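Local structure of RabGDI protein (Plasmodium falciparum 3D7, 3P1W) at residues A[288-293]-A[425-430]. The protein probably acts as a Rab GDP-dissociation inhibitor, binding Rab GTPases and slowing their release of GDP, as other members of its family do. Numbering follows the deposited sequence.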
loop_
_atom_site.group_PDB
_atom_site.type_symbol
_atom_site.label_atom_id
_atom_site.label_comp_id
_atom_site.label_asym_id
_atom_site.label_seq_id
_atom_site.Cartn_x
_atom_site.Cartn_y
_atom_site.Cartn_z
ATOM N N ASN A 288 -3.419 4.613 34.859
ATOM C CA ASN A 288 -3.002 5.270 33.620
ATOM C C ASN A 288 -3.400 4.503 32.351
ATOM O O ASN A 288 -2.700 4.556 31.337
ATOM C CB ASN A 288 -1.493 5.559 33.640
ATOM C CG ASN A 288 -1.099 6.513 34.746
ATOM O OD1 ASN A 288 -1.862 7.396 35.122
ATOM N ND2 ASN A 288 0.099 6.326 35.289
ATOM N N LYS A 289 -4.531 3.805 32.408
ATOM C CA LYS A 289 -5.086 3.127 31.234
ATOM C C LYS A 289 -6.262 3.938 30.717
ATOM O O LYS A 289 -7.023 4.523 31.504
ATOM C CB LYS A 289 -5.563 1.723 31.572
ATOM C CG LYS A 289 -4.488 0.812 32.139
ATOM C CD LYS A 289 -4.920 -0.656 32.073
ATOM C CE LYS A 289 -4.231 -1.493 33.139
ATOM N NZ LYS A 289 -4.128 -2.914 32.726
ATOM N N VAL A 290 -6.426 3.966 29.399
ATOM C CA VAL A 290 -7.493 4.764 28.812
ATOM C C VAL A 290 -8.851 4.248 29.304
ATOM O O VAL A 290 -9.065 3.041 29.424
ATOM C CB VAL A 290 -7.439 4.799 27.265
ATOM C CG1 VAL A 290 -7.905 3.464 26.652
ATOM C CG2 VAL A 290 -8.274 5.972 26.736
ATOM N N CYS A 291 -9.738 5.175 29.650
ATOM C CA CYS A 291 -11.103 4.821 30.040
ATOM C C CYS A 291 -12.138 5.699 29.340
ATOM O O CYS A 291 -13.321 5.397 29.392
ATOM C CB CYS A 291 -11.265 4.866 31.564
ATOM S SG CYS A 291 -11.099 6.486 32.286
ATOM N N GLY A 292 -11.716 6.759 28.649
ATOM C CA GLY A 292 -12.670 7.563 27.878
ATOM C C GLY A 292 -12.050 8.639 27.006
ATOM O O GLY A 292 -10.823 8.759 26.945
ATOM N N ILE A 293 -12.906 9.410 26.331
ATOM C CA ILE A 293 -12.475 10.573 25.515
ATOM C C ILE A 293 -13.459 11.742 25.654
ATOM O O ILE A 293 -14.659 11.532 25.895
ATOM C CB ILE A 293 -12.327 10.222 24.019
ATOM C CG1 ILE A 293 -13.640 9.692 23.450
ATOM C CG2 ILE A 293 -11.182 9.191 23.777
ATOM C CD1 ILE A 293 -14.048 10.372 22.186
ATOM N N ASP A 425 -1.613 0.951 28.265
ATOM C CA ASP A 425 -2.691 1.926 28.389
ATOM C C ASP A 425 -3.897 1.647 27.475
ATOM O O ASP A 425 -4.890 2.380 27.538
ATOM C CB ASP A 425 -2.143 3.332 28.141
ATOM C CG ASP A 425 -1.704 3.560 26.689
ATOM O OD1 ASP A 425 -1.883 2.670 25.805
ATOM O OD2 ASP A 425 -1.168 4.657 26.439
ATOM N N ASN A 426 -3.798 0.624 26.611
ATOM C CA ASN A 426 -4.891 0.265 25.683
ATOM C C ASN A 426 -5.205 1.319 24.611
ATOM O O ASN A 426 -6.323 1.348 24.062
ATOM C CB ASN A 426 -6.164 -0.129 26.445
ATOM C CG ASN A 426 -6.034 -1.479 27.108
ATOM O OD1 ASN A 426 -5.534 -2.411 26.488
ATOM N ND2 ASN A 426 -6.500 -1.599 28.356
ATOM N N ILE A 427 -4.199 2.134 24.274
ATOM C CA ILE A 427 -4.301 3.063 23.160
ATOM C C ILE A 427 -3.384 2.510 22.065
ATOM O O ILE A 427 -2.151 2.547 22.206
ATOM C CB ILE A 427 -3.895 4.492 23.534
ATOM C CG1 ILE A 427 -4.795 5.028 24.664
ATOM C CG2 ILE A 427 -4.003 5.424 22.314
ATOM C CD1 ILE A 427 -4.315 6.325 25.243
ATOM N N PHE A 428 -4.008 1.950 21.027
ATOM C CA PHE A 428 -3.290 1.264 19.940
ATOM C C PHE A 428 -3.192 2.241 18.804
ATOM O O PHE A 428 -4.227 2.693 18.311
ATOM C CB PHE A 428 -4.067 0.027 19.477
ATOM C CG PHE A 428 -4.141 -1.058 20.509
ATOM C CD1 PHE A 428 -3.293 -2.148 20.447
ATOM C CD2 PHE A 428 -5.031 -0.959 21.578
ATOM C CE1 PHE A 428 -3.348 -3.140 21.414
ATOM C CE2 PHE A 428 -5.085 -1.954 22.570
ATOM C CZ PHE A 428 -4.237 -3.048 22.476
ATOM N N VAL A 429 -1.964 2.569 18.411
ATOM C CA VAL A 429 -1.704 3.597 17.410
ATOM C C VAL A 429 -1.263 2.956 16.091
ATOM O O VAL A 429 -0.347 2.147 16.068
ATOM C CB VAL A 429 -0.649 4.625 17.888
ATOM C CG1 VAL A 429 -0.489 5.729 16.878
ATOM C CG2 VAL A 429 -1.080 5.259 19.257
ATOM N N THR A 430 -1.948 3.296 15.011
ATOM C CA THR A 430 -1.543 2.830 13.663
ATOM C C THR A 430 -0.262 3.548 13.224
ATOM O O THR A 430 -0.056 4.726 13.529
ATOM C CB THR A 430 -2.650 3.015 12.623
ATOM O OG1 THR A 430 -3.080 4.377 12.579
ATOM C CG2 THR A 430 -3.843 2.084 12.908
HETATM O O HOH W 1 -8.191 0.711 29.275
#
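The flat carboxamide of Asn-426 approaches Lys-289 through ND2, and Asp-425 O accepts from Val-290 N, beside an Asx turn in which the Asp-425 carboxylate caps the entry to strand 427-429. Strands 290-295 and 427-429 belong to one mixed sheet, in which the first pairs antiparallel with 279-284, through a classic beta bulge at Cys-291 and Gly-292 facing Val-283, and the second runs parallel to 305-308. ND2 of Asn-426 lies 4.1 Å from CD of Lys-289, and the two side chains cross obliquely; ND2 also donates to a water, whose link on to Val-290 O is unusually short and doubtful in its geometry. The other end of the amide, OD1, has a weak hydrogen bond to Lys-305. The carboxylate of Asp-425 turns away from 288-293: Ile-427 N reaches OD1 at 2.8 Å from above the carboxylate plane, 51° out of it, while OD2 makes a salt bridge with Lys-319. CG of Asp-425 sits between its backbone N and carbonyl carbon (chi1 68°).

One direct hydrogen bond joins the segments, Val-290 N to Asp-425 O at 2.9 Å, with an angle of 171° at the hydrogen. It links the first residue of strand 290-295 to the loop before 427-429. Beside it, CB of Asp-425 rests 3.5 Å from Asn-288 O. The apolar part is small and centred on Val-290, whose side chain crosses that of Ile-427 at about a right angle: CB meets Ile-427 CG1 at 3.7 Å. Phe-282 touches both residues, and Val-306 also packs on Val-290. CG1 of Val-290, between its backbone N and carbonyl carbon, is 3.7 Å from Asn-426 O and closer still to Asp-425 O, at 3.3 Å.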